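PDB 4WI0: cellulosomal scaffoldin from Acetivibrio cellulolyticus, which belongs to a multidomain protein that probably hydrolyses internal beta-1,4-glucosidic bonds of cellulose, and docks through this C-terminal X-module and type II dockerin onto a cohesin. Local coordinates for residues 7-11 with 22-28; 30-35 with 47-51; 61-65 with 100-104. The protein carries 1 engineered substitution. All blocks are in the same frame, centred on the assembly; numbering follows the deposited sequence.

Interaction 1. Residues 7-11 with 22-28; sequences YINPD and VKAGFTV
The chi1 of I8 (-48°) sets CG2 anti to the backbone N and over one face of the F26 ring. F26 has its CG anti to its own carbonyl carbon (chi1 -68°), which points the ring toward I8 of strand 2-10. In this CH-pi contact I8 CG2 lies 3.7 Å from the F26 ring centroid, 16° off the ring normal. The other branch of I8 goes to V28: I8 CG1 is 4.1 Å from V28 CG2, and the two side chains run past each other in opposite directions. P10 lies across V22 at about a right angle, with P10 CG 3.7 Å from V22 CG2. K23 is extended and runs alongside N9, so that its CE is 3.5 Å from N9 ND2. The N9 amide also turns back on its own strand. Its ND2 donates to I8 O at 2.9 Å, from above the carbonyl plane. A water donates to N9 OD1 and is weakly bonded to K23 NZ. The contact is buried in the beta-sandwich X-module. I8 and V28 meet F45 of strand 44-50, F26 touches M89 of strand 78-89, and Y64 meets the F26 ring edge-to-face. Strand 2-10 lies between strands 44-50 and 78-89.

Interaction 2. Residues 30-35 with 47-51; sequences IVGTTK and IKDVA
I30 meets I47 and V50 with the outer part of its side chain. Its CG1 is anti to the carbonyl carbon (chi1 -60°) and CD1 continues outward, to end tip to tip with V50. The I30 CD1 to V50 CG2 distance is 3.5 Å, tight for two carbons. Against I47 the side chains pass in opposite directions, with I30 CG1 4.0 Å from I47 CD1. From I30 the chain makes a type II beta turn to T33, with G32 at positive phi. This is the hairpin that joins strands 27-31 and 34-38 at one end of the X-module sandwich. Segment 47-51 belongs to the facing sheet, where D49 and V50 form a G1 beta bulge opposite T2. T33 holds the turn: its OG1 donates to I30 O at 2.6 Å, in the carbonyl plane and on a lone pair. The same I30 O accepts from T33 N. T33 OG1 in turn accepts from K35 N at 3.1 Å, an ST turn. K35 covers the bulge with its aliphatic chain. K35 CB packs on I47 CG2 at 3.7 Å. K35 CE lies 3.2 Å from D49 O. A chi4 bend (77°) leaves K35 NZ 3.3 Å from D49 O.

Interaction 3. Residues 61-65 with 100-104; sequences KANYL and QDGAI. With CA (calcium ion), chain C.
Two hydrogen bonds join the segments, both made by the Q100 side-chain amide. Q100 OE1 accepts from N63 N at 2.9 Å, and Q100 NE2 donates to Y64 O, also at 2.9 Å. Neither is straight, with N-H...acceptor angles of 148° and 142°. In both, the donor stands above the acceptor's carbonyl plane. Y64 O lies close to the plane of the Q100 amide. Q100 reaches this far because its chain is extended beyond CG (chi2 176°). The two bonds fix the rotation of the amide, and Q100 NE2 has a further weak bond to D93 OD2. The loop it grips is a type II beta turn from K61 to Y64. N63 OD1 is bonded to A95 N, and K61 NZ to A24 O.

Apolar contact comes from L65. Its CD1 lies over the backbone of G102, 3.5 Å from G102 C. I104 CD1 also approaches L65, 4.2 Å from L65 CB.

Metal bonds hold segment 100-104 in shape. The calcium is bound by D101 OD1 at 2.4 Å and A103 O at 2.3 Å, together with two waters. One of these waters also donates to D101 OD2. D101 OD1 accepts from A103 N as well, which makes an Asx turn. D93 and D108 complete the protein part of the site. G102 N donates to D93 OD2, so the backbone between the two ligands also holds a third ligand residue in place.

This is a variant EF-hand-like calcium loop of a dockerin. D101, A103 and D108 keep the canonical spacing, D93 comes from further back in the chain, and two waters belong to the shell. Here the loop packs against a turn of the X-module, at the junction of the two domains.

Overall arrangement
The three contacts follow one another along the chain, each closing before the next opens. Interactions 1 and 2 belong to the X-module. Their centres are about 18 Å apart, and they share strand 27-31 and both sheets of the sandwich. They touch where V28 O meets I47 CD1. Interaction 3 joins the X-module to the dockerin. It lies about 14 Å from interaction 1, centre to centre, and they touch through K61 and Y64, with K61 in a cation-pi contact with F26. Interaction 2 is at the far end, about 23 Å from interaction 3 between centres, without touching it. The buried interaction 1 thus adjoins the X-module-dockerin junction, consistent with the two modules acting as one unit.

Interaction 1. Residues 7-11 with 22-28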
loop_
_atom_site.group_PDB
_atom_site.type_symbol
_atom_site.label_atom_id
_atom_site.label_comp_id
_atom_site.label_asym_id
_atom_site.label_seq_id
_atom_site.Cartn_x
_atom_site.Cartn_y
_atom_site.Cartn_z
ATOM N N TYR B 7 -10.452 -12.566 20.396
ATOM C CA TYR B 7 -10.106 -11.326 19.704
ATOM C C TYR B 7 -9.689 -11.581 18.257
ATOM O O TYR B 7 -8.903 -12.482 17.989
ATOM C CB TYR B 7 -8.965 -10.626 20.445
ATOM C CG TYR B 7 -9.402 -10.023 21.748
ATOM C CD1 TYR B 7 -9.445 -10.786 22.912
ATOM C CD2 TYR B 7 -9.801 -8.690 21.821
ATOM C CE1 TYR B 7 -9.858 -10.232 24.116
ATOM C CE2 TYR B 7 -10.216 -8.133 23.019
ATOM C CZ TYR B 7 -10.240 -8.908 24.161
ATOM O OH TYR B 7 -10.657 -8.354 25.355
ATOM N N ILE B 8 -10.244 -10.790 17.340
ATOM C CA ILE B 8 -9.858 -10.790 15.929
ATOM C C ILE B 8 -9.204 -9.430 15.638
ATOM O O ILE B 8 -9.725 -8.401 16.063
ATOM C CB ILE B 8 -11.088 -10.946 14.986
ATOM C CG1 ILE B 8 -12.024 -12.096 15.409
ATOM C CG2 ILE B 8 -10.642 -11.099 13.538
ATOM C CD1 ILE B 8 -11.472 -13.494 15.245
ATOM N N ASN B 9 -8.071 -9.435 14.929
ATOM C CA ASN B 9 -7.403 -8.220 14.448
ATOM C C ASN B 9 -7.085 -8.371 12.952
ATOM O O ASN B 9 -6.734 -9.458 12.510
ATOM C CB ASN B 9 -6.051 -8.030 15.154
ATOM C CG ASN B 9 -6.130 -7.305 16.495
ATOM O OD1 ASN B 9 -5.082 -6.961 17.037
ATOM N ND2 ASN B 9 -7.322 -7.092 17.049
ATOM N N PRO B 10 -7.167 -7.276 12.176
ATOM C CA PRO B 10 -6.679 -7.372 10.788
ATOM C C PRO B 10 -5.155 -7.438 10.768
ATOM O O PRO B 10 -4.513 -6.878 11.671
ATOM C CB PRO B 10 -7.176 -6.072 10.154
ATOM C CG PRO B 10 -7.271 -5.119 11.292
ATOM C CD PRO B 10 -7.661 -5.925 12.496
ATOM N N ASP B 11 -4.575 -8.118 9.775
ATOM C CA ASP B 11 -3.117 -8.211 9.669
ATOM C C ASP B 11 -2.498 -6.995 8.948
ATOM O O ASP B 11 -1.975 -7.103 7.832
ATOM C CB ASP B 11 -2.691 -9.528 8.993
ATOM C CG ASP B 11 -1.191 -9.740 9.025
ATOM O OD1 ASP B 11 -0.503 -9.076 9.828
ATOM O OD2 ASP B 11 -0.687 -10.563 8.245
ATOM N N VAL B 22 -11.540 -0.766 11.853
ATOM C CA VAL B 22 -11.050 -1.999 11.197
ATOM C C VAL B 22 -11.105 -3.265 12.061
ATOM O O VAL B 22 -11.104 -4.373 11.518
ATOM C CB VAL B 22 -9.616 -1.850 10.639
ATOM C CG1 VAL B 22 -9.548 -0.696 9.653
ATOM C CG2 VAL B 22 -8.593 -1.676 11.752
ATOM N N LYS B 23 -11.138 -3.109 13.386
ATOM C CA LYS B 23 -11.248 -4.267 14.290
ATOM C C LYS B 23 -12.680 -4.767 14.470
ATOM O O LYS B 23 -12.894 -5.924 14.831
ATOM C CB LYS B 23 -10.647 -3.961 15.654
ATOM C CG LYS B 23 -9.135 -3.989 15.675
ATOM C CD LYS B 23 -8.632 -3.716 17.078
ATOM C CE LYS B 23 -7.125 -3.557 17.117
ATOM N NZ LYS B 23 -6.696 -3.122 18.471
ATOM N N ALA B 24 -13.646 -3.894 14.217
ATOM C CA ALA B 24 -15.054 -4.234 14.316
ATOM C C ALA B 24 -15.538 -4.910 13.044
ATOM O O ALA B 24 -14.943 -4.745 11.977
ATOM C CB ALA B 24 -15.873 -2.980 14.573
ATOM N N GLY B 25 -16.620 -5.672 13.175
ATOM C CA GLY B 25 -17.353 -6.179 12.028
ATOM C C GLY B 25 -16.961 -7.549 11.511
ATOM O O GLY B 25 -17.503 -7.984 10.503
ATOM N N PHE B 26 -16.030 -8.233 12.174
ATOM C CA PHE B 26 -15.722 -9.621 11.823
ATOM C C PHE B 26 -16.809 -10.530 12.404
ATOM O O PHE B 26 -17.135 -10.435 13.592
ATOM C CB PHE B 26 -14.354 -10.044 12.362
ATOM C CG PHE B 26 -13.190 -9.351 11.703
ATOM C CD1 PHE B 26 -12.649 -9.837 10.521
ATOM C CD2 PHE B 26 -12.623 -8.223 12.280
ATOM C CE1 PHE B 26 -11.578 -9.199 9.915
ATOM C CE2 PHE B 26 -11.550 -7.576 11.679
ATOM C CZ PHE B 26 -11.027 -8.065 10.497
ATOM N N THR B 27 -17.377 -11.397 11.562
ATOM C CA THR B 27 -18.406 -12.338 11.992
ATOM C C THR B 27 -17.766 -13.689 12.284
ATOM O O THR B 27 -17.087 -14.262 11.432
ATOM C CB THR B 27 -19.492 -12.507 10.916
ATOM O OG1 THR B 27 -20.038 -11.227 10.588
ATOM C CG2 THR B 27 -20.600 -13.417 11.397
ATOM N N VAL B 28 -17.989 -14.187 13.497
ATOM C CA VAL B 28 -17.413 -15.436 13.953
ATOM C C VAL B 28 -18.551 -16.420 14.158
ATOM O O VAL B 28 -19.445 -16.175 14.959
ATOM C CB VAL B 28 -16.648 -15.251 15.280
ATOM C CG1 VAL B 28 -16.002 -16.555 15.718
ATOM C CG2 VAL B 28 -15.597 -14.166 15.133
HETATM O O HOH W 1 -3.997 -5.110 18.949
#

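Interaction 2. Residues 30-35 with 47-51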
loop_
_atom_site.group_PDB
_atom_site.type_symbol
_atom_site.label_atom_id
_atom_site.label_comp_id
_atom_site.label_asym_id
_atom_site.label_seq_id
_atom_site.Cartn_x
_atom_site.Cartn_y
_atom_site.Cartn_z
ATOM N N ILE B 30 -19.789 -20.505 14.799
ATOM C CA ILE B 30 -19.471 -21.856 15.227
ATOM C C ILE B 30 -20.212 -22.823 14.297
ATOM O O ILE B 30 -21.395 -23.104 14.489
ATOM C CB ILE B 30 -19.849 -22.095 16.699
ATOM C CG1 ILE B 30 -19.080 -21.112 17.592
ATOM C CG2 ILE B 30 -19.553 -23.541 17.107
ATOM C CD1 ILE B 30 -19.491 -21.145 19.036
ATOM N N VAL B 31 -19.499 -23.302 13.278
ATOM C CA VAL B 31 -20.088 -24.130 12.224
ATOM C C VAL B 31 -20.731 -25.347 12.876
ATOM O O VAL B 31 -20.142 -25.948 13.775
ATOM C CB VAL B 31 -19.033 -24.591 11.199
ATOM C CG1 VAL B 31 -19.654 -25.519 10.158
ATOM C CG2 VAL B 31 -18.387 -23.396 10.510
ATOM N N GLY B 32 -21.935 -25.694 12.425
ATOM C CA GLY B 32 -22.699 -26.799 13.008
ATOM C C GLY B 32 -23.761 -26.302 13.971
ATOM O O GLY B 32 -24.685 -27.030 14.305
ATOM N N THR B 33 -23.609 -25.068 14.439
ATOM C CA THR B 33 -24.645 -24.374 15.182
ATOM C C THR B 33 -25.120 -23.195 14.333
ATOM O O THR B 33 -24.559 -22.899 13.271
ATOM C CB THR B 33 -24.116 -23.843 16.528
ATOM O OG1 THR B 33 -23.224 -22.743 16.298
ATOM C CG2 THR B 33 -23.373 -24.930 17.303
ATOM N N THR B 34 -26.152 -22.515 14.805
ATOM C CA THR B 34 -26.575 -21.257 14.200
ATOM C C THR B 34 -26.110 -20.099 15.067
ATOM O O THR B 34 -26.737 -19.037 15.077
ATOM C CB THR B 34 -28.104 -21.178 14.105
ATOM O OG1 THR B 34 -28.646 -21.105 15.429
ATOM C CG2 THR B 34 -28.664 -22.392 13.373
ATOM N N LYS B 35 -25.022 -20.306 15.803
ATOM C CA LYS B 35 -24.538 -19.316 16.747
ATOM C C LYS B 35 -23.370 -18.556 16.144
ATOM O O LYS B 35 -22.411 -19.157 15.640
ATOM C CB LYS B 35 -24.149 -19.985 18.064
ATOM C CG LYS B 35 -25.324 -20.681 18.743
ATOM C CD LYS B 35 -25.089 -20.930 20.222
ATOM C CE LYS B 35 -26.397 -20.918 21.006
ATOM N NZ LYS B 35 -27.193 -22.167 20.847
ATOM N N ILE B 47 -19.779 -15.488 22.161
ATOM C CA ILE B 47 -20.918 -16.319 21.782
ATOM C C ILE B 47 -21.341 -17.171 22.980
ATOM O O ILE B 47 -20.558 -17.980 23.480
ATOM C CB ILE B 47 -20.591 -17.233 20.585
ATOM C CG1 ILE B 47 -20.020 -16.415 19.421
ATOM C CG2 ILE B 47 -21.846 -17.983 20.148
ATOM C CD1 ILE B 47 -19.294 -17.232 18.367
ATOM N N LYS B 48 -22.583 -16.998 23.416
ATOM C CA LYS B 48 -23.088 -17.644 24.619
ATOM C C LYS B 48 -23.887 -18.894 24.285
ATOM O O LYS B 48 -24.238 -19.117 23.132
ATOM C CB LYS B 48 -23.983 -16.672 25.387
ATOM C CG LYS B 48 -23.279 -15.395 25.822
ATOM C CD LYS B 48 -24.256 -14.401 26.428
ATOM C CE LYS B 48 -23.538 -13.157 26.920
ATOM N NZ LYS B 48 -24.485 -12.140 27.459
ATOM N N ASP B 49 -24.170 -19.692 25.315
ATOM C CA ASP B 49 -25.021 -20.890 25.208
ATOM C C ASP B 49 -24.520 -21.914 24.190
ATOM O O ASP B 49 -25.315 -22.581 23.525
ATOM C CB ASP B 49 -26.476 -20.507 24.884
ATOM C CG ASP B 49 -27.101 -19.595 25.933
ATOM O OD1 ASP B 49 -26.718 -19.662 27.121
ATOM O OD2 ASP B 49 -28.001 -18.811 25.561
ATOM N N VAL B 50 -23.203 -22.045 24.071
ATOM C CA VAL B 50 -22.624 -23.004 23.132
ATOM C C VAL B 50 -22.575 -24.374 23.802
ATOM O O VAL B 50 -22.120 -24.500 24.943
ATOM C CB VAL B 50 -21.215 -22.591 22.672
ATOM C CG1 VAL B 50 -20.637 -23.623 21.713
ATOM C CG2 VAL B 50 -21.249 -21.222 22.013
ATOM N N ALA B 51 -23.046 -25.392 23.090
ATOM C CA ALA B 51 -23.012 -26.760 23.592
ATOM C C ALA B 51 -21.591 -27.300 23.519
ATOM O O ALA B 51 -20.850 -27.009 22.576
ATOM C CB ALA B 51 -23.956 -27.653 22.797
#

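Interaction 3. Residues 61-65 with 100-104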
loop_
_atom_site.group_PDB
_atom_site.type_symbol
_atom_site.label_atom_id
_atom_site.label_comp_id
_atom_site.label_asym_id
_atom_site.label_seq_id
_atom_site.Cartn_x
_atom_site.Cartn_y
_atom_site.Cartn_z
ATOM N N LYS B 61 -15.409 -11.513 6.768
ATOM C CA LYS B 61 -15.657 -10.066 6.686
ATOM C C LYS B 61 -15.475 -9.651 5.243
ATOM O O LYS B 61 -14.588 -10.162 4.560
ATOM C CB LYS B 61 -14.695 -9.262 7.571
ATOM C CG LYS B 61 -15.117 -7.807 7.754
ATOM C CD LYS B 61 -14.169 -7.036 8.667
ATOM C CE LYS B 61 -14.501 -5.550 8.664
ATOM N NZ LYS B 61 -13.539 -4.765 9.485
ATOM N N ALA B 62 -16.322 -8.737 4.780
ATOM C CA ALA B 62 -16.254 -8.239 3.412
ATOM C C ALA B 62 -14.829 -7.788 3.112
ATOM O O ALA B 62 -14.208 -7.090 3.919
ATOM C CB ALA B 62 -17.232 -7.093 3.212
ATOM N N ASN B 63 -14.323 -8.210 1.955
ATOM C CA ASN B 63 -12.965 -7.895 1.497
ATOM C C ASN B 63 -11.799 -8.498 2.300
ATOM O O ASN B 63 -10.657 -8.058 2.136
ATOM C CB ASN B 63 -12.789 -6.373 1.323
ATOM C CG ASN B 63 -13.661 -5.807 0.215
ATOM O OD1 ASN B 63 -14.086 -6.516 -0.692
ATOM N ND2 ASN B 63 -13.920 -4.507 0.282
ATOM N N TYR B 64 -12.086 -9.510 3.128
ATOM C CA TYR B 64 -11.075 -10.295 3.842
ATOM C C TYR B 64 -11.159 -11.754 3.426
ATOM O O TYR B 64 -12.245 -12.261 3.134
ATOM C CB TYR B 64 -11.282 -10.233 5.355
ATOM C CG TYR B 64 -10.822 -8.950 5.971
ATOM C CD1 TYR B 64 -11.607 -7.818 5.904
ATOM C CD2 TYR B 64 -9.586 -8.864 6.614
ATOM C CE1 TYR B 64 -11.180 -6.614 6.455
ATOM C CE2 TYR B 64 -9.152 -7.669 7.173
ATOM C CZ TYR B 64 -9.953 -6.544 7.085
ATOM O OH TYR B 64 -9.531 -5.347 7.649
ATOM N N LEU B 65 -10.015 -12.431 3.441
ATOM C CA LEU B 65 -9.952 -13.855 3.128
ATOM C C LEU B 65 -10.549 -14.669 4.289
ATOM O O LEU B 65 -10.091 -14.593 5.430
ATOM C CB LEU B 65 -8.508 -14.270 2.873
ATOM C CG LEU B 65 -8.274 -15.679 2.362
ATOM C CD1 LEU B 65 -8.769 -15.816 0.931
ATOM C CD2 LEU B 65 -6.796 -16.000 2.463
ATOM N N GLN B 100 -16.470 -12.651 -3.656
ATOM C CA GLN B 100 -15.067 -12.958 -3.374
ATOM C C GLN B 100 -14.757 -14.368 -3.853
ATOM O O GLN B 100 -15.637 -15.220 -3.862
ATOM C CB GLN B 100 -14.794 -12.847 -1.886
ATOM C CG GLN B 100 -15.006 -11.440 -1.343
ATOM C CD GLN B 100 -14.822 -11.348 0.159
ATOM O OE1 GLN B 100 -15.511 -10.581 0.819
ATOM N NE2 GLN B 100 -13.899 -12.120 0.703
ATOM N N ASP B 101 -13.511 -14.623 -4.243
ATOM C CA ASP B 101 -13.151 -15.935 -4.801
ATOM C C ASP B 101 -12.236 -16.771 -3.896
ATOM O O ASP B 101 -11.802 -17.847 -4.292
ATOM C CB ASP B 101 -12.535 -15.770 -6.204
ATOM C CG ASP B 101 -11.198 -15.047 -6.186
ATOM O OD1 ASP B 101 -10.776 -14.596 -5.106
ATOM O OD2 ASP B 101 -10.564 -14.931 -7.258
ATOM N N GLY B 102 -11.949 -16.290 -2.688
ATOM C CA GLY B 102 -11.141 -17.053 -1.731
ATOM C C GLY B 102 -9.676 -17.191 -2.120
ATOM O O GLY B 102 -9.007 -18.158 -1.750
ATOM N N ALA B 103 -9.189 -16.229 -2.890
ATOM C CA ALA B 103 -7.783 -16.127 -3.223
ATOM C C ALA B 103 -7.396 -14.653 -3.182
ATOM O O ALA B 103 -8.209 -13.785 -3.514
ATOM C CB ALA B 103 -7.517 -16.698 -4.595
ATOM N N ILE B 104 -6.163 -14.383 -2.767
ATOM C CA ILE B 104 -5.589 -13.043 -2.851
ATOM C C ILE B 104 -4.587 -13.051 -3.997
ATOM O O ILE B 104 -3.547 -13.688 -3.899
ATOM C CB ILE B 104 -4.901 -12.652 -1.535
ATOM C CG1 ILE B 104 -5.950 -12.524 -0.432
ATOM C CG2 ILE B 104 -4.127 -11.348 -1.699
ATOM C CD1 ILE B 104 -5.376 -12.268 0.946
HETATM CA CA CA C . -9.694 -12.526 -4.652
HETATM O O HOH W 2 -11.934 -11.844 -5.364
HETATM O O HOH W 3 -9.264 -12.546 -6.999
#